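D-threo-3-hydroxyaspartate dehydratase (Delftia, PDB 3WQC) deaminates D-threo-3-hydroxyaspartate to oxaloacetate and ammonia with pyridoxal 5'-phosphate and a divalent metal, and also dehydrates D-serine and other 3-hydroxyaspartate isomers. Local coordinates at residues 156-167 / 208-218; 11-19 / 374-382. One frame throughout, in Å; residues are numbered along the deposited sequence.

Contact 1 (156-167 / 208-218)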
ATOM      1  N   ALA B 156     -18.194  19.646  19.051  1.00 19.90           N
ATOM      2  CA  ALA B 156     -17.715  20.351  20.240  1.00 18.64           C
ATOM      3  C   ALA B 156     -18.878  21.099  20.966  1.00 18.17           C
ATOM      4  O   ALA B 156     -18.803  21.298  22.175  1.00 22.75           O
ATOM      5  CB  ALA B 156     -16.577  21.314  19.887  1.00 21.67           C
ATOM      6  N   ASP B 157     -19.905  21.495  20.217  1.00 19.29           N
ATOM      7  CA  ASP B 157     -21.022  22.203  20.809  1.00 19.92           C
ATOM      8  C   ASP B 157     -22.204  21.305  21.193  1.00 22.47           C
ATOM      9  O   ASP B 157     -23.248  21.839  21.601  1.00 21.59           O
ATOM     10  CB  ASP B 157     -21.528  23.269  19.922  1.00 27.18           C
ATOM     11  CG  ASP B 157     -21.732  22.855  18.602  1.00 30.47           C
ATOM     12  OD1 ASP B 157     -21.552  21.621  18.233  1.00 43.06           O
ATOM     13  OD2 ASP B 157     -21.968  23.820  17.866  1.00 45.22           O
ATOM     14  N   ASP B 158     -22.027  19.980  21.114  1.00 18.16           N
ATOM     15  CA  ASP B 158     -23.113  19.048  21.336  1.00 19.13           C
ATOM     16  C   ASP B 158     -23.115  18.649  22.830  1.00 18.52           C
ATOM     17  O   ASP B 158     -22.853  17.465  23.174  1.00 18.77           O
ATOM     18  CB  ASP B 158     -23.002  17.834  20.392  1.00 19.50           C
ATOM     19  CG  ASP B 158     -24.296  17.010  20.420  1.00 19.79           C
ATOM     20  OD1 ASP B 158     -25.163  17.223  21.432  1.00 23.31           O
ATOM     21  OD2 ASP B 158     -24.440  16.118  19.513  1.00 23.70           O
ATOM     22  N   THR B 159     -23.361  19.629  23.717  1.00 16.48           N
ATOM     23  CA  THR B 159     -23.316  19.390  25.188  1.00 16.51           C
ATOM     24  C   THR B 159     -24.169  18.171  25.552  1.00 14.23           C
ATOM     25  O   THR B 159     -23.746  17.391  26.396  1.00 14.03           O
ATOM     26  CB  THR B 159     -23.699  20.667  25.939  1.00 16.33           C
ATOM     27  OG1 THR B 159     -22.649  21.612  25.645  1.00 29.92           O
ATOM     28  CG2 THR B 159     -23.702  20.514  27.393  1.00 17.91           C
ATOM     29  N   PRO B 160     -25.408  18.062  25.067  1.00 12.96           N
ATOM     30  CA  PRO B 160     -26.228  16.939  25.569  1.00 13.46           C
ATOM     31  C   PRO B 160     -25.552  15.563  25.286  1.00 12.29           C
ATOM     32  O   PRO B 160     -25.583  14.664  26.157  1.00 12.48           O
ATOM     33  CB  PRO B 160     -27.549  17.135  24.823  1.00 14.52           C
ATOM     34  CG  PRO B 160     -27.648  18.624  24.587  1.00 13.75           C
ATOM     35  CD  PRO B 160     -26.185  18.956  24.186  1.00 15.66           C
ATOM     36  N   LEU B 161     -24.995  15.411  24.093  1.00 13.05           N
ATOM     37  CA  LEU B 161     -24.400  14.085  23.751  1.00 13.03           C
ATOM     38  C   LEU B 161     -23.077  13.927  24.510  1.00 12.60           C
ATOM     39  O   LEU B 161     -22.777  12.826  25.010  1.00 12.12           O
ATOM     40  CB  LEU B 161     -24.152  13.913  22.268  1.00 14.91           C
ATOM     41  CG  LEU B 161     -23.424  12.653  21.787  1.00 19.61           C
ATOM     42  CD1 LEU B 161     -24.271  11.455  22.213  1.00 20.84           C
ATOM     43  CD2 LEU B 161     -23.270  12.682  20.257  1.00 21.72           C
ATOM     44  N   LEU B 162     -22.275  14.996  24.632  1.00 13.91           N
ATOM     45  CA  LEU B 162     -21.004  14.943  25.446  1.00 13.20           C
ATOM     46  C   LEU B 162     -21.352  14.465  26.850  1.00 12.52           C
ATOM     47  O   LEU B 162     -20.655  13.592  27.414  1.00 12.85           O
ATOM     48  CB  LEU B 162     -20.313  16.319  25.629  1.00 20.00           C
ATOM     49  CG  LEU B 162     -19.518  16.812  24.567  1.00 22.28           C
ATOM     50  CD1 LEU B 162     -19.073  18.256  24.934  1.00 21.21           C
ATOM     51  CD2 LEU B 162     -18.238  15.913  24.459  1.00 22.28           C
ATOM     52  N   LEU B 163     -22.363  15.114  27.485  1.00 11.94           N
ATOM     53  CA  LEU B 163     -22.667  14.715  28.865  1.00 12.81           C
ATOM     54  C   LEU B 163     -23.163  13.270  28.943  1.00 10.24           C
ATOM     55  O   LEU B 163     -22.930  12.560  29.935  1.00 11.91           O
ATOM     56  CB  LEU B 163     -23.664  15.688  29.520  1.00 13.53           C
ATOM     57  CG  LEU B 163     -23.026  16.967  30.047  1.00 20.11           C
ATOM     58  CD1 LEU B 163     -21.737  17.476  29.504  1.00 18.93           C
ATOM     59  CD2 LEU B 163     -24.060  17.958  30.529  1.00 16.68           C
ATOM     60  N   ALA B 164     -24.033  12.905  27.943  1.00 10.22           N
ATOM     61  CA  ALA B 164     -24.585  11.554  27.998  1.00 10.35           C
ATOM     62  C   ALA B 164     -23.460  10.489  27.925  1.00  9.33           C
ATOM     63  O   ALA B 164     -23.427   9.518  28.670  1.00 10.78           O
ATOM     64  CB  ALA B 164     -25.545  11.338  26.800  1.00 12.39           C
ATOM     65  N   ILE B 165     -22.472  10.753  27.045  1.00 10.05           N
ATOM     66  CA  ILE B 165     -21.343   9.807  26.955  1.00  9.17           C
ATOM     67  C   ILE B 165     -20.475   9.893  28.208  1.00  9.63           C
ATOM     68  O   ILE B 165     -20.092   8.825  28.770  1.00 10.33           O
ATOM     69  CB  ILE B 165     -20.505  10.172  25.705  1.00  9.05           C
ATOM     70  CG1 ILE B 165     -21.345   9.931  24.437  1.00 10.72           C
ATOM     71  CG2 ILE B 165     -19.194   9.360  25.675  1.00 10.62           C
ATOM     72  CD1 ILE B 165     -20.671  10.580  23.200  1.00 11.05           C
ATOM     73  N   GLY B 166     -20.163  11.135  28.661  1.00 10.07           N
ATOM     74  CA  GLY B 166     -19.339  11.214  29.850  1.00  9.56           C
ATOM     75  C   GLY B 166     -19.985  10.580  31.096  1.00 10.70           C
ATOM     76  O   GLY B 166     -19.292   9.900  31.859  1.00 11.47           O
ATOM     77  N   ARG B 167     -21.301  10.790  31.300  1.00 10.66           N
ATOM     78  CA  ARG B 167     -21.992  10.124  32.423  1.00  9.98           C
ATOM     79  C   ARG B 167     -22.023   8.644  32.278  1.00  9.95           C
ATOM     80  O   ARG B 167     -21.881   7.907  33.237  1.00 11.89           O
ATOM     81  CB  ARG B 167     -23.383  10.745  32.574  1.00 10.90           C
ATOM     82  CG  ARG B 167     -23.322  12.168  33.059  1.00 11.26           C
ATOM     83  CD  ARG B 167     -24.682  12.832  32.972  1.00 13.39           C
ATOM     84  NE  ARG B 167     -24.617  14.186  33.546  1.00 14.69           N
ATOM     85  CZ  ARG B 167     -25.470  15.149  33.182  1.00 16.60           C
ATOM     86  NH1 ARG B 167     -26.335  14.941  32.157  1.00 20.65           N
ATOM     87  NH2 ARG B 167     -25.381  16.346  33.737  1.00 21.75           N
ATOM     88  N   GLN B 208     -13.370  23.653  24.541  1.00 13.68           N
ATOM     89  CA  GLN B 208     -14.809  23.868  24.805  1.00 12.97           C
ATOM     90  C   GLN B 208     -15.467  22.583  25.289  1.00 11.73           C
ATOM     91  O   GLN B 208     -16.253  22.589  26.262  1.00 12.23           O
ATOM     92  CB  GLN B 208     -15.514  24.340  23.513  1.00 14.75           C
ATOM     93  CG  GLN B 208     -17.037  24.497  23.556  1.00 14.99           C
ATOM     94  CD  GLN B 208     -17.647  24.869  22.205  1.00 25.60           C
ATOM     95  OE1 GLN B 208     -16.912  24.903  21.197  1.00 30.10           O
ATOM     96  NE2 GLN B 208     -18.934  24.870  22.112  1.00 25.97           N
ATOM     97  N   ALA B 209     -15.141  21.455  24.620  1.00 10.98           N
ATOM     98  CA  ALA B 209     -15.778  20.178  25.048  1.00  9.71           C
ATOM     99  C   ALA B 209     -15.331  19.846  26.468  1.00 10.35           C
ATOM    100  O   ALA B 209     -16.151  19.387  27.294  1.00 11.36           O
ATOM    101  CB  ALA B 209     -15.358  19.067  24.081  1.00 10.88           C
ATOM    102  N   ALA B 210     -14.007  20.017  26.765  1.00 11.30           N
ATOM    103  CA  ALA B 210     -13.497  19.656  28.127  1.00 11.98           C
ATOM    104  C   ALA B 210     -14.250  20.557  29.153  1.00 10.99           C
ATOM    105  O   ALA B 210     -14.630  20.055  30.223  1.00 12.46           O
ATOM    106  CB  ALA B 210     -12.008  19.883  28.208  1.00 12.53           C
ATOM    107  N   GLU B 211     -14.361  21.840  28.800  1.00 11.84           N
ATOM    108  CA  GLU B 211     -14.996  22.761  29.781  1.00 12.27           C
ATOM    109  C   GLU B 211     -16.471  22.426  30.024  1.00 12.84           C
ATOM    110  O   GLU B 211     -17.004  22.614  31.139  1.00 12.38           O
ATOM    111  CB  GLU B 211     -14.848  24.201  29.343  1.00 13.32           C
ATOM    112  CG  GLU B 211     -13.401  24.608  29.494  1.00 15.60           C
ATOM    113  CD  GLU B 211     -13.114  25.998  28.943  1.00 22.43           C
ATOM    114  OE1 GLU B 211     -11.983  26.545  29.129  1.00 22.98           O
ATOM    115  OE2 GLU B 211     -14.001  26.617  28.309  1.00 32.99           O
ATOM    116  N   ALA B 212     -17.156  21.929  28.991  1.00 11.20           N
ATOM    117  CA  ALA B 212     -18.591  21.511  29.144  1.00 11.98           C
ATOM    118  C   ALA B 212     -18.649  20.284  30.082  1.00 12.21           C
ATOM    119  O   ALA B 212     -19.486  20.239  30.991  1.00 11.89           O
ATOM    120  CB  ALA B 212     -19.207  21.219  27.782  1.00 13.39           C
ATOM    121  N   LEU B 213     -17.779  19.274  29.854  1.00 11.52           N
ATOM    122  CA  LEU B 213     -17.797  18.108  30.738  1.00 11.39           C
ATOM    123  C   LEU B 213     -17.536  18.554  32.202  1.00 10.60           C
ATOM    124  O   LEU B 213     -18.204  18.103  33.126  1.00 11.80           O
ATOM    125  CB  LEU B 213     -16.697  17.122  30.287  1.00 11.37           C
ATOM    126  CG  LEU B 213     -17.040  16.382  28.976  1.00 10.58           C
ATOM    127  CD1 LEU B 213     -15.695  15.750  28.496  1.00 12.96           C
ATOM    128  CD2 LEU B 213     -18.106  15.288  29.214  1.00 11.85           C
ATOM    129  N   ARG B 214     -16.491  19.388  32.376  1.00 10.98           N
ATOM    130  CA  ARG B 214     -16.126  19.771  33.772  1.00 11.85           C
ATOM    131  C   ARG B 214     -17.240  20.649  34.389  1.00 10.92           C
ATOM    132  O   ARG B 214     -17.506  20.546  35.581  1.00 13.53           O
ATOM    133  CB  ARG B 214     -14.828  20.597  33.709  1.00 13.37           C
ATOM    134  CG  ARG B 214     -13.634  19.693  33.265  1.00 14.47           C
ATOM    135  CD  ARG B 214     -12.387  20.726  33.169  1.00 22.16           C
ATOM    136  NE  ARG B 214     -11.301  20.195  32.565  1.00 25.43           N
ATOM    137  CZ  ARG B 214     -10.555  20.787  31.691  1.00 18.75           C
ATOM    138  NH1 ARG B 214     -10.661  22.124  31.350  1.00 17.88           N
ATOM    139  NH2 ARG B 214      -9.645  20.055  31.173  1.00 21.58           N
ATOM    140  N   ALA B 215     -17.938  21.447  33.560  1.00 11.75           N
ATOM    141  CA  ALA B 215     -19.071  22.277  34.084  1.00 11.89           C
ATOM    142  C   ALA B 215     -20.213  21.347  34.606  1.00 13.67           C
ATOM    143  O   ALA B 215     -20.925  21.736  35.527  1.00 16.61           O
ATOM    144  CB  ALA B 215     -19.585  23.234  32.998  1.00 15.81           C
ATOM    145  N   ALA B 216     -20.327  20.134  34.085  1.00 13.53           N
ATOM    146  CA  ALA B 216     -21.301  19.116  34.526  1.00 14.85           C
ATOM    147  C   ALA B 216     -20.777  18.282  35.669  1.00 14.68           C
ATOM    148  O   ALA B 216     -21.402  17.262  36.044  1.00 17.77           O
ATOM    149  CB  ALA B 216     -21.724  18.240  33.298  1.00 18.05           C
ATOM    150  N   GLY B 217     -19.597  18.604  36.223  1.00 13.87           N
ATOM    151  CA  GLY B 217     -19.049  17.813  37.362  1.00 15.11           C
ATOM    152  C   GLY B 217     -18.293  16.582  36.967  1.00 11.89           C
ATOM    153  O   GLY B 217     -17.975  15.782  37.838  1.00 16.22           O
ATOM    154  N   LEU B 218     -18.002  16.448  35.652  1.00 13.02           N
ATOM    155  CA  LEU B 218     -17.326  15.203  35.177  1.00 12.36           C
ATOM    156  C   LEU B 218     -15.829  15.482  35.056  1.00 14.02           C
ATOM    157  O   LEU B 218     -15.456  16.615  34.706  1.00 14.58           O
ATOM    158  CB  LEU B 218     -17.870  14.813  33.766  1.00 12.89           C
ATOM    159  CG  LEU B 218     -19.348  14.370  33.822  1.00 11.20           C
ATOM    160  CD1 LEU B 218     -19.881  14.407  32.423  1.00 14.69           C
ATOM    161  CD2 LEU B 218     -19.394  12.951  34.418  1.00 16.62           C
TER
HETATM  162  O   HOH W   1     -22.694  14.838  35.512  1.00 25.84           O
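Leu-162 pushes its CD1 methyl onto the small residues of the partner helix, 3.8 Å from Ala-209 CA and also against Ala-212 CB, which touches both that methyl and Thr-159 OG1. Beside it the relief is reversed: segment 208-218 supplies the bumps, Leu-213 and Leu-218, and Gly-166 the hollow. Leu-213 CD2 rests 3.6 Å from Leu-162 O, and Leu-218 lays CD2 4.0 Å from Gly-166 O; a beta carbon on the glycine would collide with Leu-213 CD2 and Leu-218 CD1. Leu-163 is the next bump. Its CG lies beside the backbone N, anti to the carbonyl carbon (chi1 -81°), which carries the branch across to Ala-216, with CD2 3.6 Å from that residue's CB.

At the outer margin Arg-167 runs extended over Leu-163, whose CB lies against one face of the guanidinium. A water in the guanidinium plane accepts from Arg-167 NE at 2.8 Å and donates to Ala-216 O; the two segments are bridged there by this water, with no direct hydrogen bond between them. At the far end the Gln-208 amide merely packs on Ala-156, its NE2 3.6 Å from Ala-156 O.

The helix axes approach to 9.7 Å and cross at -62°. A Schellman motif with Gly-217 as C-prime residue ends the second helix and turns Leu-218 back into the interface. Leu-162 and Ala-209 both also touch Ile-145 of strand 140-146: two neighbouring outer helices packed on the parallel strands, as in the TIM-barrel domain of the alanine racemase family.

Contact 2 (11-19 / 374-382)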
ATOM      1  N   MET B  11      29.924  -7.508   6.376  1.00 40.79           N
ATOM      2  CA  MET B  11      28.472  -7.669   6.138  1.00 50.30           C
ATOM      3  C   MET B  11      27.727  -6.341   6.011  1.00 51.50           C
ATOM      4  O   MET B  11      26.522  -6.346   5.721  1.00 54.30           O
ATOM      5  CB  MET B  11      27.780  -8.544   7.223  1.00 58.32           C
ATOM      6  CG  MET B  11      28.322  -9.965   7.416  1.00 56.34           C
ATOM      7  SD  MET B  11      27.862 -11.108   6.070  1.00 77.15           S
ATOM      8  CE  MET B  11      29.391 -11.188   5.113  1.00 78.38           C
ATOM      9  N   GLN B  12      28.411  -5.212   6.219  1.00 39.28           N
ATOM     10  CA  GLN B  12      27.735  -3.906   6.279  1.00 43.32           C
ATOM     11  C   GLN B  12      27.233  -3.329   4.937  1.00 43.95           C
ATOM     12  O   GLN B  12      27.994  -3.200   3.973  1.00 48.89           O
ATOM     13  CB  GLN B  12      28.674  -2.923   6.879  1.00 48.41           C
ATOM     14  CG  GLN B  12      27.967  -1.683   7.350  1.00 58.42           C
ATOM     15  CD  GLN B  12      28.938  -0.795   8.076  1.00 66.00           C
ATOM     16  OE1 GLN B  12      29.733  -0.072   7.457  1.00 70.13           O
ATOM     17  NE2 GLN B  12      28.897  -0.854   9.387  1.00 83.48           N
ATOM     18  N   ASP B  13      25.960  -2.971   4.858  1.00 31.35           N
ATOM     19  CA  ASP B  13      25.416  -2.426   3.591  1.00 26.95           C
ATOM     20  C   ASP B  13      25.510  -0.928   3.481  1.00 25.46           C
ATOM     21  O   ASP B  13      25.614  -0.218   4.482  1.00 25.57           O
ATOM     22  CB  ASP B  13      23.977  -2.870   3.353  1.00 32.24           C
ATOM     23  CG  ASP B  13      23.908  -4.312   2.788  1.00 34.27           C
ATOM     24  OD1 ASP B  13      24.374  -4.589   1.677  1.00 40.65           O
ATOM     25  OD2 ASP B  13      23.390  -5.188   3.434  1.00 40.49           O
ATOM     26  N   THR B  14      25.459  -0.427   2.256  1.00 24.79           N
ATOM     27  CA  THR B  14      25.386   1.016   1.946  1.00 25.22           C
ATOM     28  C   THR B  14      24.344   1.176   0.878  1.00 23.52           C
ATOM     29  O   THR B  14      23.704   0.188   0.467  1.00 23.07           O
ATOM     30  CB  THR B  14      26.711   1.509   1.323  1.00 26.36           C
ATOM     31  OG1 THR B  14      26.847   0.829   0.080  1.00 29.83           O
ATOM     32  CG2 THR B  14      27.939   1.167   2.221  1.00 25.04           C
ATOM     33  N   LEU B  15      24.118   2.399   0.409  1.00 23.67           N
ATOM     34  CA  LEU B  15      23.123   2.612  -0.645  1.00 21.10           C
ATOM     35  C   LEU B  15      23.525   2.004  -1.958  1.00 23.20           C
ATOM     36  O   LEU B  15      22.693   1.835  -2.851  1.00 24.19           O
ATOM     37  CB  LEU B  15      22.772   4.080  -0.847  1.00 20.39           C
ATOM     38  CG  LEU B  15      22.206   4.776   0.361  1.00 20.18           C
ATOM     39  CD1 LEU B  15      21.750   6.116  -0.158  1.00 29.13           C
ATOM     40  CD2 LEU B  15      20.971   4.062   0.911  1.00 25.14           C
ATOM     41  N   LEU B  16      24.807   1.646  -2.086  1.00 25.00           N
ATOM     42  CA  LEU B  16      25.257   1.007  -3.314  1.00 24.08           C
ATOM     43  C   LEU B  16      25.045  -0.479  -3.305  1.00 23.57           C
ATOM     44  O   LEU B  16      25.086  -1.133  -4.405  1.00 30.34           O
ATOM     45  CB  LEU B  16      26.774   1.276  -3.492  1.00 26.77           C
ATOM     46  CG  LEU B  16      27.105   2.716  -3.853  1.00 32.44           C
ATOM     47  CD1 LEU B  16      28.608   2.816  -3.977  1.00 38.94           C
ATOM     48  CD2 LEU B  16      26.443   3.076  -5.175  1.00 32.67           C
ATOM     49  N   THR B  17      24.948  -1.091  -2.106  1.00 24.02           N
ATOM     50  CA  THR B  17      24.921  -2.557  -2.011  1.00 24.05           C
ATOM     51  C   THR B  17      23.516  -3.094  -1.698  1.00 21.20           C
ATOM     52  O   THR B  17      23.244  -4.251  -1.922  1.00 23.78           O
ATOM     53  CB  THR B  17      25.894  -3.128  -0.943  1.00 27.35           C
ATOM     54  OG1 THR B  17      25.467  -2.698   0.366  1.00 29.38           O
ATOM     55  CG2 THR B  17      27.340  -2.676  -1.255  1.00 33.15           C
ATOM     56  N   LEU B  18      22.610  -2.239  -1.193  1.00 19.62           N
ATOM     57  CA  LEU B  18      21.219  -2.674  -0.968  1.00 18.35           C
ATOM     58  C   LEU B  18      20.539  -3.149  -2.256  1.00 16.73           C
ATOM     59  O   LEU B  18      20.805  -2.587  -3.362  1.00 21.94           O
ATOM     60  CB  LEU B  18      20.399  -1.474  -0.460  1.00 20.33           C
ATOM     61  CG  LEU B  18      20.609  -1.137   1.039  1.00 20.11           C
ATOM     62  CD1 LEU B  18      19.884   0.143   1.366  1.00 20.90           C
ATOM     63  CD2 LEU B  18      20.254  -2.291   2.013  1.00 22.20           C
ATOM     64  N   ASP B  19      19.648  -4.119  -2.163  1.00 17.66           N
ATOM     65  CA  ASP B  19      18.741  -4.321  -3.303  1.00 17.34           C
ATOM     66  C   ASP B  19      17.705  -3.196  -3.309  1.00 16.43           C
ATOM     67  O   ASP B  19      17.511  -2.473  -2.270  1.00 19.51           O
ATOM     68  CB  ASP B  19      18.046  -5.666  -3.148  1.00 18.82           C
ATOM     69  CG  ASP B  19      17.337  -6.158  -4.459  1.00 20.18           C
ATOM     70  OD1 ASP B  19      17.640  -5.613  -5.576  1.00 18.11           O
ATOM     71  OD2 ASP B  19      16.494  -7.114  -4.372  1.00 24.11           O
ATOM     72  N   ALA B 374      18.045   2.442   7.858  1.00 17.30           N
ATOM     73  CA  ALA B 374      18.368   3.712   8.567  1.00 17.32           C
ATOM     74  C   ALA B 374      19.800   4.126   8.204  1.00 19.26           C
ATOM     75  O   ALA B 374      20.728   3.372   8.464  1.00 20.18           O
ATOM     76  CB  ALA B 374      18.298   3.476  10.061  1.00 20.34           C
ATOM     77  N   LEU B 375      19.905   5.211   7.458  1.00 17.13           N
ATOM     78  CA  LEU B 375      21.165   5.674   6.859  1.00 20.49           C
ATOM     79  C   LEU B 375      21.894   6.615   7.805  1.00 19.71           C
ATOM     80  O   LEU B 375      21.379   7.732   8.076  1.00 20.47           O
ATOM     81  CB  LEU B 375      20.884   6.365   5.528  1.00 19.61           C
ATOM     82  CG  LEU B 375      22.067   7.029   4.795  1.00 20.20           C
ATOM     83  CD1 LEU B 375      23.053   5.945   4.303  1.00 22.52           C
ATOM     84  CD2 LEU B 375      21.527   7.847   3.613  1.00 23.85           C
ATOM     85  N   ALA B 376      23.066   6.199   8.287  1.00 22.53           N
ATOM     86  CA  ALA B 376      23.924   7.052   9.113  1.00 22.91           C
ATOM     87  C   ALA B 376      24.816   8.009   8.302  1.00 24.99           C
ATOM     88  O   ALA B 376      24.933   7.874   7.059  1.00 25.90           O
ATOM     89  CB  ALA B 376      24.782   6.166   9.983  1.00 26.20           C
ATOM     90  N   ALA B 377      25.407   9.011   8.960  1.00 29.95           N
ATOM     91  CA  ALA B 377      26.202  10.024   8.273  1.00 32.86           C
ATOM     92  C   ALA B 377      27.380   9.353   7.556  1.00 31.51           C
ATOM     93  O   ALA B 377      27.812   9.870   6.537  1.00 35.04           O
ATOM     94  CB  ALA B 377      26.690  11.068   9.270  1.00 39.79           C
ATOM     95  N   ASP B 378      27.880   8.215   8.051  1.00 35.25           N
ATOM     96  CA  ASP B 378      29.044   7.516   7.422  1.00 30.58           C
ATOM     97  C   ASP B 378      28.678   6.724   6.113  1.00 26.96           C
ATOM     98  O   ASP B 378      29.556   6.091   5.488  1.00 35.12           O
ATOM     99  CB  ASP B 378      29.792   6.667   8.439  1.00 38.66           C
ATOM    100  CG  ASP B 378      29.038   5.453   8.910  1.00 45.25           C
ATOM    101  OD1 ASP B 378      27.838   5.221   8.546  1.00 40.00           O
ATOM    102  OD2 ASP B 378      29.688   4.716   9.668  1.00 62.84           O
ATOM    103  N   GLY B 379      27.394   6.723   5.736  1.00 25.79           N
ATOM    104  CA  GLY B 379      26.912   5.997   4.576  1.00 25.95           C
ATOM    105  C   GLY B 379      26.436   4.569   4.815  1.00 23.49           C
ATOM    106  O   GLY B 379      25.912   3.947   3.865  1.00 28.32           O
ATOM    107  N   SER B 380      26.668   4.041   6.044  1.00 26.00           N
ATOM    108  CA  SER B 380      26.261   2.744   6.561  1.00 24.72           C
ATOM    109  C   SER B 380      24.735   2.741   6.721  1.00 27.91           C
ATOM    110  O   SER B 380      24.169   3.795   7.132  1.00 23.35           O
ATOM    111  CB  SER B 380      26.865   2.895   7.996  1.00 37.59           C
ATOM    112  OG  SER B 380      26.794   1.769   8.705  1.00 63.60           O
ATOM    113  N   VAL B 381      24.055   1.611   6.410  1.00 24.90           N
ATOM    114  CA  VAL B 381      22.674   1.465   6.773  1.00 20.34           C
ATOM    115  C   VAL B 381      22.457   0.340   7.799  1.00 20.93           C
ATOM    116  O   VAL B 381      23.290  -0.605   7.918  1.00 24.03           O
ATOM    117  CB  VAL B 381      21.732   1.235   5.523  1.00 22.88           C
ATOM    118  CG1 VAL B 381      21.650   2.495   4.651  1.00 25.95           C
ATOM    119  CG2 VAL B 381      22.116  -0.036   4.707  1.00 26.38           C
ATOM    120  N   GLN B 382      21.331   0.421   8.519  1.00 22.20           N
ATOM    121  CA  GLN B 382      20.942  -0.647   9.435  1.00 21.93           C
ATOM    122  C   GLN B 382      19.507  -0.962   9.187  1.00 17.61           C
ATOM    123  O   GLN B 382      18.738  -0.031   8.919  1.00 19.74           O
ATOM    124  CB  GLN B 382      21.083  -0.135  10.860  1.00 27.67           C
ATOM    125  CG  GLN B 382      20.997  -1.176  11.920  1.00 28.09           C
ATOM    126  CD  GLN B 382      21.348  -0.551  13.286  1.00 31.35           C
ATOM    127  OE1 GLN B 382      20.646   0.372  13.719  1.00 33.75           O
ATOM    128  NE2 GLN B 382      22.460  -0.972  13.912  1.00 32.93           N
TER
HETATM  129  O   HOH W   2      25.521   4.749   1.458  1.00 27.22           O
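The amide of Gln-12 offers one flat face to Ser-380, whose OG stands over it, 3.4 Å from Gln-12 CD; NE2 is equally near, but the angle is too poor for a hydrogen bond, so this is packing of a hydroxyl on an amide. The second flat group, the Asp-13 carboxylate, is turned back into its own loop: at its rim OD1 spends its anti lone pair on the hydroxyl of Thr-17, and Thr-17 OG1 in turn accepts from Thr-14 N.

With the loop folded in this way, Asp-13 O is left to receive Val-381 N at 3.1 Å. That bond is nearly straight at the hydrogen (163°), although the donor stands above the carbonyl plane. Alongside it, Val-381 CG2 packs 3.7 Å from Asp-13 CB and is met tip to tip by Leu-18, while Val-381 CG1 and Leu-375 are crossed at about right angles by Leu-15, CD2 on the valine and CD1 on Leu-375 CD2.

Thr-14 works both ways. Its OG1, placed between the backbone N and the carbonyl carbon (chi1 64°), accepts from Leu-16 N in an ST turn; its CG2 and CB lie against Gly-379 O, which also receives a CA-H...O contact from Thr-14 CA at 3.5 Å. A water donates to this same Gly-379 O and accepts from Leu-15 N at 2.9 Å. Without OG1 and CG2, an alanine here would probably leave Leu-16 N without its side-chain acceptor, set the ST turn freer to shift, and thin the packing beside Gly-379 O.

Gly-379 closes a type I turn in the antiparallel hairpin of strands 371-375 and 381-385. The N-terminal loop before strand 22-26 packs on this hairpin, part of a mixed beta sheet consistent with the C-terminal domain of the alanine racemase-like fold.

Overall arrangement
Contact 1 and contact 2 lie on opposite sides of the chain's centre, 53 Å apart between centres and about 39 Å between nearest atoms, so neither touches the other. Contact 1 belongs to the barrel that also supplies the pyridoxal phosphate pocket, yet it sits at that domain's periphery. Contact 2 brings the start of the chain to its last hairpin, and the whole barrel falls between its segments in sequence. Both are away from the cofactor pocket; the side chain of Leu-18 is about 10 Å from a bound magnesium ion. In contact 2's segment 11-19, Asp-19 forms a salt bridge with Arg-101 of the second subunit, whereas no other chain of the assembly touches contact 1.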